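Long-range contacts in group B streptococcal R4 surface protein (Streptococcus agalactiae, PDB 6S5Y), which is a cell-wall-anchored streptococcal surface protein, implicated in infection, whose tandem Rib domains probably form an extended stalk on the cell: residues N10-K15 / V63-G68; Q18-E23 / K78-R83; R83-K88 / Y144-K149. All coordinates share one frame; numbering follows the deposited sequence.

Contact 1. Residues N10-K15 / V63-G68; sequences NDPAGK and VTYPDG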
loop_
_atom_site.group_PDB
_atom_site.type_symbol
_atom_site.label_atom_id
_atom_site.label_comp_id
_atom_site.label_asym_id
_atom_site.label_seq_id
_atom_site.Cartn_x
_atom_site.Cartn_y
_atom_site.Cartn_z
ATOM N N ASN A 10 -4.768 3.605 38.327
ATOM C CA ASN A 10 -3.957 3.312 37.156
ATOM C C ASN A 10 -4.246 4.201 35.941
ATOM O O ASN A 10 -5.314 4.810 35.840
ATOM C CB ASN A 10 -4.157 1.844 36.743
ATOM C CG ASN A 10 -3.824 0.798 37.782
ATOM O OD1 ASN A 10 -2.712 0.234 37.816
ATOM N ND2 ASN A 10 -4.807 0.482 38.622
ATOM N N ASP A 11 -3.280 4.225 34.998
ATOM C CA ASP A 11 -3.380 4.894 33.714
ATOM C C ASP A 11 -2.769 3.968 32.639
ATOM O O ASP A 11 -1.560 3.721 32.651
ATOM C CB ASP A 11 -2.768 6.306 33.727
ATOM C CG ASP A 11 -2.964 7.113 32.440
ATOM O OD1 ASP A 11 -2.401 6.715 31.399
ATOM O OD2 ASP A 11 -3.645 8.164 32.489
ATOM N N PRO A 12 -3.601 3.384 31.750
ATOM C CA PRO A 12 -3.046 2.523 30.699
ATOM C C PRO A 12 -2.363 3.354 29.613
ATOM O O PRO A 12 -2.739 4.510 29.389
ATOM C CB PRO A 12 -4.259 1.745 30.175
ATOM C CG PRO A 12 -5.449 2.361 30.799
ATOM C CD PRO A 12 -5.054 3.560 31.584
ATOM N N ALA A 13 -1.332 2.771 28.973
ATOM C CA ALA A 13 -0.524 3.421 27.948
ATOM C C ALA A 13 -0.795 2.905 26.538
ATOM O O ALA A 13 -0.746 1.701 26.287
ATOM C CB ALA A 13 0.949 3.275 28.284
ATOM N N GLY A 14 -1.054 3.845 25.633
ATOM C CA GLY A 14 -1.296 3.575 24.223
ATOM C C GLY A 14 -0.033 3.146 23.514
ATOM O O GLY A 14 1.066 3.590 23.861
ATOM N N LYS A 15 -0.185 2.261 22.536
ATOM C CA LYS A 15 0.912 1.704 21.752
ATOM C C LYS A 15 0.409 1.459 20.338
ATOM O O LYS A 15 -0.674 0.893 20.156
ATOM C CB LYS A 15 1.394 0.390 22.396
ATOM C CG LYS A 15 2.705 -0.164 21.858
ATOM C CD LYS A 15 3.329 -1.198 22.807
ATOM C CE LYS A 15 2.681 -2.562 22.739
ATOM N NZ LYS A 15 3.230 -3.502 23.750
ATOM N N VAL A 63 -10.215 -0.538 28.619
ATOM C CA VAL A 63 -9.489 -1.218 29.688
ATOM C C VAL A 63 -10.448 -1.393 30.852
ATOM O O VAL A 63 -10.795 -0.410 31.518
ATOM C CB VAL A 63 -8.213 -0.420 30.072
ATOM C CG1 VAL A 63 -7.436 -1.113 31.173
ATOM C CG2 VAL A 63 -7.316 -0.195 28.847
ATOM N N THR A 64 -10.926 -2.638 31.057
ATOM C CA THR A 64 -11.840 -2.968 32.144
ATOM C C THR A 64 -11.044 -3.570 33.284
ATOM O O THR A 64 -10.409 -4.619 33.121
ATOM C CB THR A 64 -12.985 -3.875 31.678
ATOM O OG1 THR A 64 -13.662 -3.274 30.575
ATOM C CG2 THR A 64 -13.995 -4.138 32.795
ATOM N N TYR A 65 -11.085 -2.887 34.444
ATOM C CA TYR A 65 -10.377 -3.292 35.646
ATOM C C TYR A 65 -11.188 -4.308 36.470
ATOM O O TYR A 65 -12.420 -4.360 36.321
ATOM C CB TYR A 65 -10.014 -2.061 36.472
ATOM C CG TYR A 65 -9.068 -1.120 35.758
ATOM C CD1 TYR A 65 -7.711 -1.413 35.650
ATOM C CD2 TYR A 65 -9.530 0.064 35.187
ATOM C CE1 TYR A 65 -6.837 -0.551 34.991
ATOM C CE2 TYR A 65 -8.668 0.926 34.510
ATOM C CZ TYR A 65 -7.320 0.624 34.435
ATOM O OH TYR A 65 -6.472 1.494 33.809
ATOM N N PRO A 66 -10.534 -5.123 37.347
ATOM C CA PRO A 66 -11.289 -6.132 38.116
ATOM C C PRO A 66 -12.498 -5.609 38.914
ATOM O O PRO A 66 -13.454 -6.363 39.091
ATOM C CB PRO A 66 -10.226 -6.760 39.034
ATOM C CG PRO A 66 -8.932 -6.477 38.388
ATOM C CD PRO A 66 -9.089 -5.182 37.667
ATOM N N ASP A 67 -12.488 -4.330 39.342
ATOM C CA ASP A 67 -13.606 -3.764 40.092
ATOM C C ASP A 67 -14.757 -3.228 39.208
ATOM O O ASP A 67 -15.752 -2.728 39.735
ATOM C CB ASP A 67 -13.115 -2.682 41.086
ATOM C CG ASP A 67 -12.524 -1.425 40.467
ATOM O OD1 ASP A 67 -12.435 -1.356 39.219
ATOM O OD2 ASP A 67 -12.143 -0.515 41.230
ATOM N N GLY A 68 -14.611 -3.326 37.898
ATOM C CA GLY A 68 -15.622 -2.859 36.954
ATOM C C GLY A 68 -15.346 -1.495 36.353
ATOM O O GLY A 68 -15.945 -1.146 35.328
#
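Tyr65 reaches with the far end of its ring to Asn10 and Pro12, and Pro12 sits in the angle between that phenol and Val63. The proline meets the hydroxyl with two ring carbons: Pro12 CG lies 3.3 Å from Tyr65 OH, and Pro12 CD is almost as near to the same oxygen. These are van der Waals contacts; the polar partner of the hydroxyl is Asp71 OD2, to which it is hydrogen-bonded, a bond that helps hold the end of the ring while the proline packs against it. The same Pro12 CG also packs 3.7 Å from Val63 CG2, the two side chains passing each other in opposite directions. Asn10 adds its CB, 3.8 Å from Tyr65 OH, approaching the ring obliquely. Its amide turns back instead, and ND2 is hydrogen-bonded to Asp6 O of the short helix 6-9. The tyrosine gets there because its CG stands opposite the carbonyl carbon (chi1 -63°), swinging the ring out from the chain just where strand 55-64 ends. From Tyr65 to Gly68 the backbone makes a type I turn, closed by Gly68 N to Tyr65 O at 2.9 Å. The arrangement is a β-hairpin end, linking strands 55-64 and 70-80, onto which the loop leaving the N-terminal helix of the immunoglobulin-like Rib domain is packed.

Contact 2. Residues Q18-E23 / K78-R83; sequences QVNVGE and KVVDPR
Gln18 and Lys78 run side by side from neighbouring parallel strands, the edge strand 17-20 and the long strand 70-80 of the mixed four-stranded sheet in the first immunoglobulin-like Rib domain. Both chains leave with CG opposite the backbone N and point the same way, bringing Gln18 OE1 to 3.4 Å from Lys78 CD; this is contact with the aliphatic part of the lysine. The Gln18 side chain crosses that of Val80 at about a right angle, its NE2 nearest Val80 CG2. Further along the same face, the Asn20 side chain crosses Val80 and Pro82 obliquely, OD1 toward Val80 CG2 and ND2 3.8 Å from Pro82 CG. Val19 and Val79 occupy the reverse face, their CG2 methyls 4.1 Å apart. Val21, already in the type II turn from Asn20 to Glu23, brings CG2 to 3.9 Å from Val79 CG1 and also touches Asp81 CA.

Two nearly straight bonds alternate between the backbones: Val19 N to Lys78 O at 2.9 Å, and Val80 N to Val19 O. The short strands are inclined by 31°; beyond them Val21 N meets Val80 O at 3.0 Å with an N-H...O angle of only 127°, a weak bond.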
loop_
_atom_site.group_PDB
_atom_site.type_symbol
_atom_site.label_atom_id
_atom_site.label_comp_id
_atom_site.label_asym_id
_atom_site.label_seq_id
_atom_site.Cartn_x
_atom_site.Cartn_y
_atom_site.Cartn_z
ATOM N N GLN A 18 1.330 -2.658 14.027
ATOM C CA GLN A 18 1.266 -2.795 12.574
ATOM C C GLN A 18 0.770 -4.176 12.170
ATOM O O GLN A 18 1.257 -5.172 12.695
ATOM C CB GLN A 18 2.631 -2.501 11.942
ATOM C CG GLN A 18 2.550 -2.156 10.456
ATOM C CD GLN A 18 3.922 -2.049 9.845
ATOM O OE1 GLN A 18 4.519 -0.966 9.787
ATOM N NE2 GLN A 18 4.458 -3.171 9.387
ATOM N N VAL A 19 -0.204 -4.228 11.240
ATOM C CA VAL A 19 -0.824 -5.463 10.725
ATOM C C VAL A 19 -0.978 -5.423 9.184
ATOM O O VAL A 19 -0.836 -4.353 8.582
ATOM C CB VAL A 19 -2.175 -5.829 11.440
ATOM C CG1 VAL A 19 -1.969 -6.199 12.908
ATOM C CG2 VAL A 19 -3.231 -4.731 11.292
ATOM N N ASN A 20 -1.265 -6.583 8.551
ATOM C CA ASN A 20 -1.473 -6.644 7.097
ATOM C C ASN A 20 -2.940 -6.481 6.748
ATOM O O ASN A 20 -3.802 -6.562 7.624
ATOM C CB ASN A 20 -0.944 -7.954 6.467
ATOM C CG ASN A 20 0.556 -8.115 6.363
ATOM O OD1 ASN A 20 1.359 -7.223 6.690
ATOM N ND2 ASN A 20 0.963 -9.288 5.894
ATOM N N VAL A 21 -3.220 -6.270 5.459
ATOM C CA VAL A 21 -4.587 -6.174 4.966
ATOM C C VAL A 21 -5.251 -7.552 5.168
ATOM O O VAL A 21 -4.713 -8.581 4.752
ATOM C CB VAL A 21 -4.655 -5.675 3.496
ATOM C CG1 VAL A 21 -6.075 -5.752 2.933
ATOM C CG2 VAL A 21 -4.113 -4.252 3.376
ATOM N N GLY A 22 -6.373 -7.546 5.878
ATOM C CA GLY A 22 -7.129 -8.754 6.185
ATOM C C GLY A 22 -6.802 -9.355 7.534
ATOM O O GLY A 22 -7.562 -10.192 8.025
ATOM N N GLU A 23 -5.663 -8.952 8.137
ATOM C CA GLU A 23 -5.247 -9.435 9.459
ATOM C C GLU A 23 -6.038 -8.718 10.532
ATOM O O GLU A 23 -6.306 -7.533 10.384
ATOM C CB GLU A 23 -3.737 -9.250 9.687
ATOM C CG GLU A 23 -2.896 -10.181 8.823
ATOM C CD GLU A 23 -1.399 -10.257 9.070
ATOM O OE1 GLU A 23 -0.885 -9.532 9.953
ATOM O OE2 GLU A 23 -0.733 -11.042 8.355
ATOM N N LYS A 78 -1.637 0.590 12.224
ATOM C CA LYS A 78 -1.080 0.716 10.881
ATOM C C LYS A 78 -1.389 -0.529 10.051
ATOM O O LYS A 78 -0.854 -1.596 10.333
ATOM C CB LYS A 78 0.435 0.999 10.925
ATOM C CG LYS A 78 1.029 1.422 9.566
ATOM C CD LYS A 78 2.494 1.809 9.685
ATOM C CE LYS A 78 2.938 2.720 8.567
ATOM N NZ LYS A 78 3.373 1.958 7.367
ATOM N N VAL A 79 -2.270 -0.387 9.043
ATOM C CA VAL A 79 -2.633 -1.469 8.118
ATOM C C VAL A 79 -1.823 -1.299 6.833
ATOM O O VAL A 79 -1.878 -0.244 6.199
ATOM C CB VAL A 79 -4.158 -1.575 7.843
ATOM C CG1 VAL A 79 -4.483 -2.797 6.981
ATOM C CG2 VAL A 79 -4.945 -1.624 9.148
ATOM N N VAL A 80 -1.043 -2.319 6.467
ATOM C CA VAL A 80 -0.201 -2.272 5.265
ATOM C C VAL A 80 -0.556 -3.389 4.272
ATOM O O VAL A 80 -0.992 -4.467 4.689
ATOM C CB VAL A 80 1.317 -2.233 5.592
ATOM C CG1 VAL A 80 1.681 -0.982 6.392
ATOM C CG2 VAL A 80 1.789 -3.490 6.315
ATOM N N ASP A 81 -0.385 -3.125 2.958
ATOM C CA ASP A 81 -0.652 -4.112 1.914
ATOM C C ASP A 81 0.661 -4.816 1.652
ATOM O O ASP A 81 1.613 -4.143 1.267
ATOM C CB ASP A 81 -1.216 -3.462 0.622
ATOM C CG ASP A 81 -1.972 -4.395 -0.325
ATOM O OD1 ASP A 81 -1.712 -5.616 -0.301
ATOM O OD2 ASP A 81 -2.814 -3.899 -1.098
ATOM N N PRO A 82 0.779 -6.140 1.917
ATOM C CA PRO A 82 2.054 -6.832 1.620
ATOM C C PRO A 82 2.364 -6.917 0.106
ATOM O O PRO A 82 3.532 -6.900 -0.290
ATOM C CB PRO A 82 1.868 -8.213 2.255
ATOM C CG PRO A 82 0.405 -8.432 2.277
ATOM C CD PRO A 82 -0.250 -7.085 2.399
ATOM N N ARG A 83 1.312 -6.915 -0.741
ATOM C CA ARG A 83 1.440 -6.944 -2.198
ATOM C C ARG A 83 1.619 -5.523 -2.761
ATOM O O ARG A 83 0.796 -4.647 -2.493
ATOM C CB ARG A 83 0.239 -7.659 -2.845
ATOM C CG ARG A 83 -0.189 -8.949 -2.117
ATOM C CD ARG A 83 -0.998 -9.912 -2.974
ATOM N NE ARG A 83 -2.106 -9.257 -3.675
ATOM C CZ ARG A 83 -2.218 -9.191 -4.997
ATOM N NH1 ARG A 83 -1.314 -9.771 -5.779
ATOM N NH2 ARG A 83 -3.249 -8.565 -5.549
#

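Contact 3. Residues R83-K88 / Y144-K149; sequences RTDADK and YPDGSK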
loop_
_atom_site.group_PDB
_atom_site.type_symbol
_atom_site.label_atom_id
_atom_site.label_comp_id
_atom_site.label_asym_id
_atom_site.label_seq_id
_atom_site.Cartn_x
_atom_site.Cartn_y
_atom_site.Cartn_z
ATOM N N ARG A 83 1.312 -6.915 -0.741
ATOM C CA ARG A 83 1.440 -6.944 -2.198
ATOM C C ARG A 83 1.619 -5.523 -2.761
ATOM O O ARG A 83 0.796 -4.647 -2.493
ATOM C CB ARG A 83 0.239 -7.659 -2.845
ATOM C CG ARG A 83 -0.189 -8.949 -2.117
ATOM C CD ARG A 83 -0.998 -9.912 -2.974
ATOM N NE ARG A 83 -2.106 -9.257 -3.675
ATOM C CZ ARG A 83 -2.218 -9.191 -4.997
ATOM N NH1 ARG A 83 -1.314 -9.771 -5.779
ATOM N NH2 ARG A 83 -3.249 -8.565 -5.549
ATOM N N THR A 84 2.707 -5.308 -3.543
ATOM C CA THR A 84 3.105 -4.028 -4.165
ATOM C C THR A 84 2.193 -3.718 -5.364
ATOM O O THR A 84 1.444 -4.601 -5.786
ATOM C CB THR A 84 4.598 -4.078 -4.608
ATOM O OG1 THR A 84 4.745 -4.965 -5.720
ATOM C CG2 THR A 84 5.553 -4.487 -3.497
ATOM N N ASP A 85 2.270 -2.495 -5.938
ATOM C CA ASP A 85 1.461 -2.153 -7.115
ATOM C C ASP A 85 1.849 -3.003 -8.333
ATOM O O ASP A 85 0.983 -3.325 -9.150
ATOM C CB ASP A 85 1.534 -0.658 -7.442
ATOM C CG ASP A 85 0.803 0.267 -6.477
ATOM O OD1 ASP A 85 -0.176 -0.182 -5.848
ATOM O OD2 ASP A 85 1.189 1.446 -6.378
ATOM N N ALA A 86 3.143 -3.407 -8.414
ATOM C CA ALA A 86 3.685 -4.267 -9.463
ATOM C C ALA A 86 3.085 -5.685 -9.348
ATOM O O ALA A 86 2.970 -6.371 -10.357
ATOM C CB ALA A 86 5.207 -4.303 -9.392
ATOM N N ASP A 87 2.675 -6.106 -8.128
ATOM C CA ASP A 87 2.022 -7.404 -7.860
ATOM C C ASP A 87 0.534 -7.286 -8.171
ATOM O O ASP A 87 -0.097 -8.256 -8.590
ATOM C CB ASP A 87 2.143 -7.794 -6.374
ATOM C CG ASP A 87 3.533 -8.119 -5.876
ATOM O OD1 ASP A 87 4.140 -9.084 -6.392
ATOM O OD2 ASP A 87 3.994 -7.444 -4.931
ATOM N N LYS A 88 -0.024 -6.091 -7.908
ATOM C CA LYS A 88 -1.437 -5.764 -8.071
ATOM C C LYS A 88 -1.831 -5.387 -9.520
ATOM O O LYS A 88 -3.029 -5.266 -9.801
ATOM C CB LYS A 88 -1.837 -4.646 -7.077
ATOM C CG LYS A 88 -1.919 -5.084 -5.597
ATOM C CD LYS A 88 -2.281 -3.935 -4.645
ATOM C CE LYS A 88 -3.748 -3.559 -4.612
ATOM N NZ LYS A 88 -4.011 -2.465 -3.642
ATOM N N TYR A 144 5.310 2.503 -10.793
ATOM C CA TYR A 144 4.069 2.619 -10.030
ATOM C C TYR A 144 4.115 3.717 -8.945
ATOM O O TYR A 144 5.219 4.129 -8.568
ATOM C CB TYR A 144 3.713 1.253 -9.436
ATOM C CG TYR A 144 3.340 0.234 -10.484
ATOM C CD1 TYR A 144 2.071 0.226 -11.055
ATOM C CD2 TYR A 144 4.253 -0.723 -10.908
ATOM C CE1 TYR A 144 1.722 -0.705 -12.034
ATOM C CE2 TYR A 144 3.922 -1.651 -11.895
ATOM C CZ TYR A 144 2.647 -1.653 -12.437
ATOM O OH TYR A 144 2.305 -2.592 -13.373
ATOM N N PRO A 145 2.945 4.199 -8.419
ATOM C CA PRO A 145 2.975 5.256 -7.384
ATOM C C PRO A 145 3.539 4.827 -6.015
ATOM O O PRO A 145 3.894 5.696 -5.228
ATOM C CB PRO A 145 1.511 5.719 -7.296
ATOM C CG PRO A 145 0.826 5.137 -8.480
ATOM C CD PRO A 145 1.548 3.855 -8.749
ATOM N N ASP A 146 3.644 3.513 -5.739
ATOM C CA ASP A 146 4.244 2.979 -4.508
ATOM C C ASP A 146 5.782 2.786 -4.637
ATOM O O ASP A 146 6.418 2.281 -3.713
ATOM C CB ASP A 146 3.562 1.656 -4.086
ATOM C CG ASP A 146 3.900 0.447 -4.950
ATOM O OD1 ASP A 146 4.222 0.639 -6.139
ATOM O OD2 ASP A 146 3.830 -0.688 -4.437
ATOM N N GLY A 147 6.345 3.150 -5.783
ATOM C CA GLY A 147 7.773 3.009 -6.045
ATOM C C GLY A 147 8.163 1.758 -6.815
ATOM O O GLY A 147 9.212 1.752 -7.470
ATOM N N SER A 148 7.321 0.692 -6.744
ATOM C CA SER A 148 7.556 -0.586 -7.429
ATOM C C SER A 148 7.559 -0.438 -8.959
ATOM O O SER A 148 6.988 0.521 -9.498
ATOM C CB SER A 148 6.568 -1.663 -6.974
ATOM O OG SER A 148 5.254 -1.454 -7.462
ATOM N N LYS A 149 8.249 -1.360 -9.647
ATOM C CA LYS A 149 8.358 -1.311 -11.103
ATOM C C LYS A 149 8.116 -2.631 -11.795
ATOM O O LYS A 149 8.507 -3.689 -11.306
ATOM C CB LYS A 149 9.721 -0.726 -11.555
ATOM C CG LYS A 149 9.883 0.771 -11.290
ATOM C CD LYS A 149 11.287 1.267 -11.585
ATOM C CE LYS A 149 11.541 2.591 -10.916
ATOM N NZ LYS A 149 12.756 3.265 -11.450
#
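One face of the Tyr144 ring is covered by the backbone joining Asp85 to Ala86: Asp85 O stands 3.9 Å above the ring plane and Ala86 N 3.8 Å above it, both displaced toward the rim. Ala86 CA also packs 3.6 Å from Tyr144 CE2, with the alanine methyl close by. At the edge, in the ring plane, lies the carbonyl carbon of Ser148, just past the turn. The phenol oxygen is engaged elsewhere, hydrogen-bonded to Asp150 OD2.

The other flat groups are the carboxylates of Asp85 and Asp146, their planes 39° apart; the two side chains slide past each other in opposite directions. Asp85 OD2 and Asp146 OD1 approach to 3.1 Å without a hydrogen bond between them, a like-charge contact that may raise the pKa of one of the pair. Nearby donors probably offset it. Asp146 OD2 takes the N-H of Asp85 at 2.8 Å in a nearly straight bond from 46° above its plane; Asp146 N returns a weak bond to Asp85 OD2.

Here the β-hairpin turn between strands 134-143 and 149-159, of type I from Tyr144 to Gly147, meets the first turn of helix 85-88 in the second Rib domain. The helix start carries a capping box: Thr84 OG1 accepts weakly from Asp87 N, and Thr84 N donates to Asp87 OD2. The hairpin adds its own Asx turn, Ser148 N donating to Asp146 OD1. Ser148 OG also donates to that oxygen, at 2.7 Å on the syn side; two bonds thus grip Asp146 OD1, and with that of Asp85 N on OD2 three hold the carboxylate. With chi1 at 72°, the serine hydroxyl faces the helix as well, Ser148 OG accepting from Ala86 N at 3.0 Å.

Contacts 1 and 2 lie at the two ends of the first Rib domain, their centres 27 Å apart, and both reach the same four-stranded sheet through the adjacent strands 55-64 and 70-80. Their segments alternate along the chain. Contact 3 follows and belongs to the second domain, where the turn between strands 134-143 and 149-159 meets helix 85-88; its centre is about 41 Å from that of contact 1. Contacts 2 and 3 lie closer, 15 Å between centres. They share Arg83 and are linked by a salt bridge from Asp81 to Lys88. Only residues 81-84 separate strand 70-80 from helix 85-88; the repeats are joined end to end, consistent with an elongated surface protein.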